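Local atomic coordinates of ESSC (Geobacillus thermodenitrificans, PDB entry 5FWH), a protein that forms the N-terminal forkhead-associated (FHA) region of EssC, an FtsK/SpoIIIE-type ATPase component of the bacterial type VII secretion apparatus. Residues A[69-74]-A[86-90]; A[131-136]-A[149-155]; A[95-100]-A[188-194]. All coordinates share one frame; numbering follows the deposited sequence.

Overall arrangement
Contact 1 comes first along the chain and closes before the other two open; contact 3 then spans residues 95 to 194, and contact 2 is nested inside its loop. Contact 1 joins strands 73-77 and 84-88 of an antiparallel sheet in the first half of the chain. Contact 2 lies at the edge of the sheet carrying strand 131-136, on the opposite side of the chain's centre, its centre about 27 Å from that of contact 1. Contact 3 pairs strand 94-99 with 189-190, the outermost strand of another sheet, and touches contact 2 where Val100 packs on Trp132. The layout is consistent with two successive FHA-type beta sandwiches, the second closed by the C-terminal segment.

Contact 1. Residues A[69-74]-A[86-90]; sequences LKPRCS and IAWSG
The indole of Trp88 pushes its benzene end against the bend at Lys70 and Pro71. Lys70 C lies at the ring edge, 3.4 Å from Trp88 CE3, and Pro71 CD sits 3.5 Å from Trp88 CZ3, the two side chains running side by side. Trp88 reaches there with CG anti to its backbone N (chi1 -175°). Gly90 N lies over one face of the indole, offset toward its rim, while Gly90 CA meets Pro71 CB at 3.5 Å, so close that any beta carbon would collide with the proline. The Trp88 backbone pairs with the facing segment: Trp88 N donates to Cys73 O at 3.0 Å in a fairly straight bond (163°), and Trp88 O takes a short but bent, weak bond from Arg72 N. Further along, Ser74 CB rests on Ala87 CB at 3.7 Å. In the second shell, Ser2 OG holds Trp88 NE1, and Glu182 forms a salt bridge with Arg72. Replacing Trp88 by an alanine would probably open a gap beside Pro71 and the Lys70 backbone and leave Ser2 OG without its indole partner. Lys70 to Cys73 form a type II turn that carries the chain from strand 65-69 of one sheet into hairpin 73-77/84-88 of another, a beta arch as found in beta sandwiches.

Contact 2. Residues A[131-136]-A[149-155]; sequences QWVVIP and LSDAVSL
Val134 and Leu155 meet at about a right angle, Val134 CG1 lying 3.6 Å from Leu155 CD2. The valine carries CG1 between its backbone N and carbonyl carbon (chi1 57°), which turns this methyl toward the neighbouring strand and brings it close to Val153 O as well. From the other direction Leu149 comes tip to tip, its CD2 3.9 Å from Val134 CG1, and the ring of Pro136 slants across the same leucine, CG against Leu149 CB. Together with Leu144, which touches Leu149, Val153 and Leu155, they build an apolar layer on the face bearing Val134 and Val153.

The face bearing Val133 and Ser154 has fewer apolar contacts across the pair. Here Val133 CG2 touches Ser154 OG at 3.6 Å, and Ala152 CB sits 3.8 Å from Ile135 CG1. Between the two faces, the backbones exchange a pair of bonds, Val134 N to Val153 O at 2.9 Å and Val153 N to Val134 O at 3.1 Å, and Leu155 N gives an almost straight one (174°) to Trp132 O. A water accepts from Trp132 N and donates to Leu155 O, joining the same two residues where a second direct bond would be. Trp132 turns its indole away, stacking on Phe170 and donating NE1 to Glu173 O. The whole is an antiparallel edge pairing, with short strand 153-154 bordering its sheet, consistent with an FHA-type beta sandwich.

Contact 3. Residues A[95-100]-A[188-194]; sequences KYVYYV and LTETMPP
Thr189 O draws two neighbouring residues of the facing strand: Tyr99 N donates to it at 2.8 Å in a nearly straight bond (168°), and the CA-H of Tyr98 leans in with Tyr98 CA 3.3 Å from Thr189 O. With Thr191 N bonded to Val97 O at 3.1 Å, this makes a short antiparallel pairing, in which the C-terminal segment adds an outer strand to the sheet of strand 94-99, consistent with an FHA-type beta sandwich. On the other flank, strand 94-99 is bonded to 175-180.

Thr191 points its methyl at the opposite backbone, CG2 coming 3.3 Å from Tyr99 N. It can do so because CG2 stands anti to the carbonyl carbon, with OG1 at chi1 81° turned to the side of Val97. Met192, modelled as selenomethionine, bends its chain back so that CE lies against Val97 CG2. Leu188 crosses Tyr98 at about a right angle, its CB near the ring, and its CD2 continues onto Val100 CG1.

Two tyrosines frame Glu190. Pro194 packs obliquely on Tyr96, CG 3.4 Å from Tyr96 CE2, while Glu190 OE2 sits at the edge of the same ring, 3.4 Å from Tyr96 CD2. This oxygen lies in the ring plane, and the carboxylate is turned only 21° from that plane. The Tyr96 hydroxyl itself is engaged elsewhere, by Glu183 and Val184. Glu190 runs beside Tyr98 in the same direction, and their ends are joined by a water that accepts from Tyr98 OH at 2.6 Å and donates to Glu190 OE2 at 3.2 Å.

Contact 1. Residues A[69-74]-A[86-90]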
loop_
_atom_site.group_PDB
_atom_site.type_symbol
_atom_site.label_atom_id
_atom_site.label_comp_id
_atom_site.label_asym_id
_atom_site.label_seq_id
_atom_site.Cartn_x
_atom_site.Cartn_y
_atom_site.Cartn_z
ATOM N N LEU A 69 -5.617 4.482 -15.610
ATOM C CA LEU A 69 -5.472 3.478 -14.638
ATOM C C LEU A 69 -6.838 2.895 -14.341
ATOM O O LEU A 69 -7.802 3.611 -14.018
ATOM C CB LEU A 69 -4.839 4.036 -13.337
ATOM C CG LEU A 69 -3.420 4.565 -13.453
ATOM C CD1 LEU A 69 -3.092 5.394 -12.252
ATOM C CD2 LEU A 69 -2.431 3.390 -13.628
ATOM N N LYS A 70 -6.902 1.579 -14.406
ATOM C CA LYS A 70 -8.055 0.835 -13.964
ATOM C C LYS A 70 -7.786 0.420 -12.548
ATOM O O LYS A 70 -6.658 0.535 -12.044
ATOM C CB LYS A 70 -8.280 -0.398 -14.850
ATOM C CG LYS A 70 -8.442 -0.044 -16.318
ATOM C CD LYS A 70 -9.075 -1.156 -17.163
ATOM C CE LYS A 70 -8.569 -2.566 -16.830
ATOM N NZ LYS A 70 -7.098 -2.750 -17.011
ATOM N N PRO A 71 -8.837 -0.022 -11.865
ATOM C CA PRO A 71 -8.634 -0.543 -10.538
ATOM C C PRO A 71 -7.521 -1.603 -10.467
ATOM O O PRO A 71 -7.405 -2.458 -11.373
ATOM C CB PRO A 71 -10.002 -1.146 -10.222
ATOM C CG PRO A 71 -10.948 -0.219 -10.934
ATOM C CD PRO A 71 -10.270 -0.014 -12.231
ATOM N N ARG A 72 -6.710 -1.493 -9.411
ATOM C CA ARG A 72 -5.606 -2.394 -9.121
ATOM C C ARG A 72 -4.533 -2.447 -10.214
ATOM O O ARG A 72 -3.894 -3.464 -10.420
ATOM C CB ARG A 72 -6.144 -3.772 -8.804
ATOM C CG ARG A 72 -7.037 -3.836 -7.570
ATOM C CD ARG A 72 -6.834 -5.158 -6.807
ATOM N NE ARG A 72 -6.843 -6.314 -7.708
ATOM C CZ ARG A 72 -7.923 -6.804 -8.333
ATOM N NH1 ARG A 72 -9.116 -6.245 -8.180
ATOM N NH2 ARG A 72 -7.814 -7.870 -9.148
ATOM N N CYS A 73 -4.369 -1.347 -10.924
ATOM C CA CYS A 73 -3.357 -1.212 -11.961
ATOM C C CYS A 73 -2.430 -0.028 -11.591
ATOM O O CYS A 73 -2.752 0.776 -10.741
ATOM C CB CYS A 73 -4.011 -0.972 -13.330
ATOM S SG CYS A 73 -4.988 -2.419 -13.862
ATOM N N SER A 74 -1.293 0.035 -12.213
ATOM C CA SER A 74 -0.279 1.031 -11.869
ATOM C C SER A 74 0.325 1.510 -13.122
ATOM O O SER A 74 0.104 0.868 -14.177
ATOM C CB SER A 74 0.839 0.456 -10.997
ATOM O OG SER A 74 1.595 -0.489 -11.767
ATOM N N ILE A 86 2.722 5.173 -9.907
ATOM C CA ILE A 86 1.386 5.450 -9.324
ATOM C C ILE A 86 0.515 4.244 -9.534
ATOM O O ILE A 86 0.522 3.633 -10.641
ATOM C CB ILE A 86 0.635 6.604 -10.001
ATOM C CG1 ILE A 86 1.531 7.810 -10.237
ATOM C CG2 ILE A 86 -0.616 6.958 -9.174
ATOM C CD1 ILE A 86 2.391 8.207 -9.076
ATOM N N ALA A 87 -0.210 3.878 -8.487
ATOM C CA ALA A 87 -1.035 2.722 -8.561
ATOM C C ALA A 87 -2.367 3.148 -7.966
ATOM O O ALA A 87 -2.421 4.073 -7.125
ATOM C CB ALA A 87 -0.407 1.638 -7.755
ATOM N N TRP A 88 -3.429 2.506 -8.423
ATOM C CA TRP A 88 -4.740 2.814 -7.976
ATOM C C TRP A 88 -5.384 1.550 -7.500
ATOM O O TRP A 88 -5.299 0.522 -8.158
ATOM C CB TRP A 88 -5.502 3.486 -9.090
ATOM C CG TRP A 88 -6.853 3.976 -8.720
ATOM C CD1 TRP A 88 -7.178 4.662 -7.617
ATOM C CD2 TRP A 88 -8.068 3.818 -9.471
ATOM N NE1 TRP A 88 -8.516 4.956 -7.611
ATOM C CE2 TRP A 88 -9.085 4.466 -8.753
ATOM C CE3 TRP A 88 -8.387 3.192 -10.669
ATOM C CZ2 TRP A 88 -10.420 4.512 -9.200
ATOM C CZ3 TRP A 88 -9.688 3.260 -11.143
ATOM C CH2 TRP A 88 -10.703 3.899 -10.397
ATOM N N SER A 89 -6.040 1.653 -6.348
ATOM C CA SER A 89 -6.801 0.579 -5.711
ATOM C C SER A 89 -8.145 0.285 -6.350
ATOM O O SER A 89 -8.738 -0.770 -6.104
ATOM C CB SER A 89 -7.170 1.017 -4.243
ATOM O OG SER A 89 -8.248 2.011 -4.253
ATOM N N GLY A 90 -8.702 1.248 -7.043
ATOM C CA GLY A 90 -10.061 1.128 -7.508
ATOM C C GLY A 90 -10.978 1.670 -6.428
ATOM O O GLY A 90 -10.540 2.052 -5.333
#

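Contact 2. Residues A[131-136]-A[149-155]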
loop_
_atom_site.group_PDB
_atom_site.type_symbol
_atom_site.label_atom_id
_atom_site.label_comp_id
_atom_site.label_asym_id
_atom_site.label_seq_id
_atom_site.Cartn_x
_atom_site.Cartn_y
_atom_site.Cartn_z
ATOM N N GLN A 131 6.113 -8.746 21.425
ATOM C CA GLN A 131 6.326 -7.730 20.402
ATOM C C GLN A 131 6.384 -8.365 19.031
ATOM O O GLN A 131 7.133 -9.313 18.829
ATOM C CB GLN A 131 7.672 -7.034 20.654
ATOM C CG GLN A 131 7.817 -6.396 22.038
ATOM C CD GLN A 131 6.610 -5.537 22.431
ATOM O OE1 GLN A 131 5.803 -5.938 23.279
ATOM N NE2 GLN A 131 6.464 -4.367 21.793
ATOM N N TRP A 132 5.646 -7.820 18.072
ATOM C CA TRP A 132 5.794 -8.274 16.691
ATOM C C TRP A 132 6.973 -7.632 16.008
ATOM O O TRP A 132 7.189 -6.428 16.128
ATOM C CB TRP A 132 4.506 -8.029 15.909
ATOM C CG TRP A 132 3.442 -8.929 16.325
ATOM C CD1 TRP A 132 2.366 -8.626 17.150
ATOM C CD2 TRP A 132 3.282 -10.276 15.949
ATOM N NE1 TRP A 132 1.562 -9.728 17.296
ATOM C CE2 TRP A 132 2.084 -10.750 16.573
ATOM C CE3 TRP A 132 4.017 -11.140 15.148
ATOM C CZ2 TRP A 132 1.639 -12.053 16.451
ATOM C CZ3 TRP A 132 3.570 -12.453 15.005
ATOM C CH2 TRP A 132 2.393 -12.904 15.669
ATOM N N VAL A 133 7.749 -8.439 15.304
ATOM C CA VAL A 133 8.799 -7.971 14.400
ATOM C C VAL A 133 8.407 -8.256 12.936
ATOM O O VAL A 133 7.906 -9.318 12.612
ATOM C CB VAL A 133 10.104 -8.708 14.717
ATOM C CG1 VAL A 133 11.215 -8.338 13.744
ATOM C CG2 VAL A 133 10.529 -8.347 16.121
ATOM N N VAL A 134 8.622 -7.284 12.070
ATOM C CA VAL A 134 8.504 -7.484 10.636
ATOM C C VAL A 134 9.873 -7.818 10.034
ATOM O O VAL A 134 10.825 -7.061 10.237
ATOM C CB VAL A 134 7.863 -6.286 9.908
ATOM C CG1 VAL A 134 8.603 -4.980 10.131
ATOM C CG2 VAL A 134 7.753 -6.607 8.415
ATOM N N ILE A 135 9.945 -8.896 9.261
ATOM C CA ILE A 135 11.178 -9.305 8.565
ATOM C C ILE A 135 10.844 -9.277 7.086
ATOM O O ILE A 135 10.109 -10.126 6.616
ATOM C CB ILE A 135 11.640 -10.725 8.977
ATOM C CG1 ILE A 135 11.925 -10.799 10.514
ATOM C CG2 ILE A 135 12.884 -11.192 8.172
ATOM C CD1 ILE A 135 10.787 -11.336 11.340
ATOM N N PRO A 136 11.347 -8.291 6.356
ATOM C CA PRO A 136 11.019 -8.256 4.925
ATOM C C PRO A 136 11.908 -9.182 4.094
ATOM O O PRO A 136 12.922 -9.726 4.579
ATOM C CB PRO A 136 11.282 -6.795 4.535
ATOM C CG PRO A 136 12.317 -6.349 5.519
ATOM C CD PRO A 136 12.064 -7.086 6.795
ATOM N N LEU A 149 11.607 -0.699 4.007
ATOM C CA LEU A 149 12.338 -1.398 5.046
ATOM C C LEU A 149 13.533 -2.050 4.420
ATOM O O LEU A 149 13.377 -2.703 3.416
ATOM C CB LEU A 149 11.524 -2.540 5.637
ATOM C CG LEU A 149 10.433 -2.334 6.653
ATOM C CD1 LEU A 149 9.613 -1.136 6.254
ATOM C CD2 LEU A 149 9.526 -3.558 6.657
ATOM N N SER A 150 14.711 -1.925 5.020
ATOM C CA SER A 150 15.885 -2.653 4.528
ATOM C C SER A 150 16.321 -3.779 5.458
ATOM O O SER A 150 17.193 -4.546 5.101
ATOM C CB SER A 150 17.036 -1.687 4.323
ATOM O OG SER A 150 17.388 -1.063 5.550
ATOM N N ASP A 151 15.762 -3.859 6.659
ATOM C CA ASP A 151 16.020 -4.983 7.571
ATOM C C ASP A 151 14.839 -5.154 8.526
ATOM O O ASP A 151 13.859 -4.390 8.457
ATOM C CB ASP A 151 17.341 -4.790 8.337
ATOM C CG ASP A 151 17.420 -3.458 9.063
ATOM O OD1 ASP A 151 16.518 -3.161 9.858
ATOM O OD2 ASP A 151 18.398 -2.706 8.848
ATOM N N ALA A 152 14.919 -6.168 9.385
ATOM C CA ALA A 152 13.879 -6.436 10.380
ATOM C C ALA A 152 13.733 -5.266 11.340
ATOM O O ALA A 152 14.708 -4.551 11.591
ATOM C CB ALA A 152 14.132 -7.734 11.108
ATOM N N VAL A 153 12.499 -5.034 11.788
ATOM C CA VAL A 153 12.087 -3.889 12.621
ATOM C C VAL A 153 10.947 -4.321 13.582
ATOM O O VAL A 153 9.945 -4.968 13.177
ATOM C CB VAL A 153 11.540 -2.712 11.771
ATOM C CG1 VAL A 153 11.199 -1.497 12.641
ATOM C CG2 VAL A 153 12.529 -2.333 10.683
ATOM N N SER A 154 11.102 -3.955 14.852
ATOM C CA SER A 154 10.132 -4.268 15.854
ATOM C C SER A 154 9.057 -3.189 15.807
ATOM O O SER A 154 9.366 -2.016 15.754
ATOM C CB SER A 154 10.775 -4.388 17.246
ATOM O OG SER A 154 9.960 -5.281 17.990
ATOM N N LEU A 155 7.807 -3.632 15.754
ATOM C CA LEU A 155 6.653 -2.817 15.481
ATOM C C LEU A 155 6.004 -2.313 16.752
ATOM O O LEU A 155 6.000 -3.021 17.732
ATOM C CB LEU A 155 5.582 -3.675 14.756
ATOM C CG LEU A 155 5.902 -4.385 13.416
ATOM C CD1 LEU A 155 4.682 -5.123 12.887
ATOM C CD2 LEU A 155 6.321 -3.328 12.424
HETATM O O HOH W 1 4.318 -5.431 18.436
#

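Contact 3. Residues A[95-100]-A[188-194]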
loop_
_atom_site.group_PDB
_atom_site.type_symbol
_atom_site.label_atom_id
_atom_site.label_comp_id
_atom_site.label_asym_id
_atom_site.label_seq_id
_atom_site.Cartn_x
_atom_site.Cartn_y
_atom_site.Cartn_z
ATOM N N LYS A 95 -11.869 -4.952 4.551
ATOM C CA LYS A 95 -11.139 -4.989 5.805
ATOM C C LYS A 95 -11.447 -6.266 6.564
ATOM O O LYS A 95 -12.605 -6.553 6.912
ATOM C CB LYS A 95 -11.485 -3.753 6.651
ATOM C CG LYS A 95 -10.402 -3.407 7.671
ATOM C CD LYS A 95 -10.584 -2.064 8.361
ATOM C CE LYS A 95 -11.588 -2.163 9.487
ATOM N NZ LYS A 95 -11.155 -3.077 10.580
ATOM N N TYR A 96 -10.396 -7.037 6.820
ATOM C CA TYR A 96 -10.473 -8.289 7.496
ATOM C C TYR A 96 -9.746 -8.099 8.785
ATOM O O TYR A 96 -8.720 -7.453 8.778
ATOM C CB TYR A 96 -9.676 -9.313 6.708
ATOM C CG TYR A 96 -10.198 -9.603 5.371
ATOM C CD1 TYR A 96 -9.848 -8.826 4.306
ATOM C CD2 TYR A 96 -11.070 -10.683 5.180
ATOM C CE1 TYR A 96 -10.362 -9.077 3.076
ATOM C CE2 TYR A 96 -11.574 -10.953 3.952
ATOM C CZ TYR A 96 -11.219 -10.148 2.905
ATOM O OH TYR A 96 -11.720 -10.418 1.677
ATOM N N VAL A 97 -10.183 -8.724 9.849
ATOM C CA VAL A 97 -9.436 -8.648 11.100
ATOM C C VAL A 97 -9.243 -10.042 11.560
ATOM O O VAL A 97 -10.160 -10.796 11.605
ATOM C CB VAL A 97 -10.117 -7.800 12.192
ATOM C CG1 VAL A 97 -9.255 -7.742 13.458
ATOM C CG2 VAL A 97 -10.342 -6.399 11.651
ATOM N N TYR A 98 -8.003 -10.386 11.841
ATOM C CA TYR A 98 -7.648 -11.703 12.323
ATOM C C TYR A 98 -7.166 -11.661 13.744
ATOM O O TYR A 98 -6.383 -10.756 14.126
ATOM C CB TYR A 98 -6.530 -12.311 11.450
ATOM C CG TYR A 98 -6.957 -12.361 9.976
ATOM C CD1 TYR A 98 -7.929 -13.287 9.512
ATOM C CD2 TYR A 98 -6.462 -11.439 9.082
ATOM C CE1 TYR A 98 -8.325 -13.308 8.177
ATOM C CE2 TYR A 98 -6.838 -11.473 7.749
ATOM C CZ TYR A 98 -7.794 -12.392 7.322
ATOM O OH TYR A 98 -8.105 -12.340 5.987
ATOM N N TYR A 99 -7.551 -12.694 14.475
ATOM C CA TYR A 99 -7.073 -12.952 15.828
ATOM C C TYR A 99 -5.823 -13.827 15.738
ATOM O O TYR A 99 -5.868 -14.909 15.182
ATOM C CB TYR A 99 -8.189 -13.591 16.689
ATOM C CG TYR A 99 -7.699 -13.984 18.031
ATOM C CD1 TYR A 99 -7.429 -13.017 18.962
ATOM C CD2 TYR A 99 -7.435 -15.303 18.347
ATOM C CE1 TYR A 99 -6.908 -13.335 20.208
ATOM C CE2 TYR A 99 -6.920 -15.651 19.601
ATOM C CZ TYR A 99 -6.674 -14.656 20.529
ATOM O OH TYR A 99 -6.176 -14.937 21.770
ATOM N N VAL A 100 -4.701 -13.323 16.256
ATOM C CA VAL A 100 -3.426 -13.994 16.137
ATOM C C VAL A 100 -2.730 -14.106 17.502
ATOM O O VAL A 100 -1.531 -14.309 17.558
ATOM C CB VAL A 100 -2.495 -13.301 15.112
ATOM C CG1 VAL A 100 -3.069 -13.383 13.701
ATOM C CG2 VAL A 100 -2.226 -11.843 15.493
ATOM N N LEU A 188 -5.853 -17.805 8.808
ATOM C CA LEU A 188 -5.931 -17.275 10.180
ATOM C C LEU A 188 -7.371 -17.241 10.673
ATOM O O LEU A 188 -8.278 -17.297 9.881
ATOM C CB LEU A 188 -5.340 -15.866 10.260
ATOM C CG LEU A 188 -3.817 -15.789 9.999
ATOM C CD1 LEU A 188 -3.384 -14.376 9.683
ATOM C CD2 LEU A 188 -3.015 -16.326 11.158
ATOM N N THR A 189 -7.552 -17.089 11.983
ATOM C CA THR A 189 -8.884 -16.879 12.610
ATOM C C THR A 189 -9.535 -15.512 12.393
ATOM O O THR A 189 -9.168 -14.527 13.052
ATOM C CB THR A 189 -8.827 -16.961 14.159
ATOM O OG1 THR A 189 -8.014 -18.038 14.592
ATOM C CG2 THR A 189 -10.254 -17.091 14.768
ATOM N N GLU A 190 -10.577 -15.459 11.574
ATOM C CA GLU A 190 -11.336 -14.233 11.445
ATOM C C GLU A 190 -12.058 -13.920 12.761
ATOM O O GLU A 190 -12.573 -14.799 13.371
ATOM C CB GLU A 190 -12.325 -14.299 10.281
ATOM C CG GLU A 190 -11.988 -13.380 9.110
ATOM C CD GLU A 190 -12.604 -13.867 7.791
ATOM O OE1 GLU A 190 -13.623 -14.610 7.854
ATOM O OE2 GLU A 190 -12.063 -13.535 6.703
ATOM N N THR A 191 -12.022 -12.667 13.201
ATOM C CA THR A 191 -12.770 -12.222 14.389
ATOM C C THR A 191 -14.102 -11.556 14.057
ATOM O O THR A 191 -14.831 -11.145 14.993
ATOM C CB THR A 191 -11.967 -11.196 15.209
ATOM O OG1 THR A 191 -12.091 -9.889 14.623
ATOM C CG2 THR A 191 -10.531 -11.578 15.258
HETATM N N MSE A 192 -14.389 -11.480 12.746
HETATM C CA MSE A 192 -15.462 -10.695 12.137
HETATM C C MSE A 192 -15.805 -11.210 10.773
HETATM O O MSE A 192 -14.914 -11.728 10.097
HETATM C CB MSE A 192 -14.851 -9.364 11.708
HETATM C CG MSE A 192 -15.755 -8.211 12.053
HETATM SE SE MSE A 192 -15.209 -7.850 13.898
HETATM C CE MSE A 192 -13.712 -6.603 13.524
ATOM N N PRO A 193 -17.047 -11.012 10.306
ATOM C CA PRO A 193 -17.275 -10.951 8.850
ATOM C C PRO A 193 -16.462 -9.798 8.201
ATOM O O PRO A 193 -16.316 -8.742 8.807
ATOM C CB PRO A 193 -18.782 -10.652 8.736
ATOM C CG PRO A 193 -19.369 -11.202 9.971
ATOM C CD PRO A 193 -18.318 -11.140 11.046
ATOM N N PRO A 194 -15.940 -9.987 6.984
ATOM C CA PRO A 194 -15.138 -8.907 6.378
ATOM C C PRO A 194 -15.910 -7.597 6.106
ATOM O O PRO A 194 -17.075 -7.661 5.735
ATOM C CB PRO A 194 -14.669 -9.532 5.064
ATOM C CG PRO A 194 -14.664 -11.005 5.333
ATOM C CD PRO A 194 -15.831 -11.241 6.218
HETATM O O HOH W 2 -9.472 -14.220 4.868
#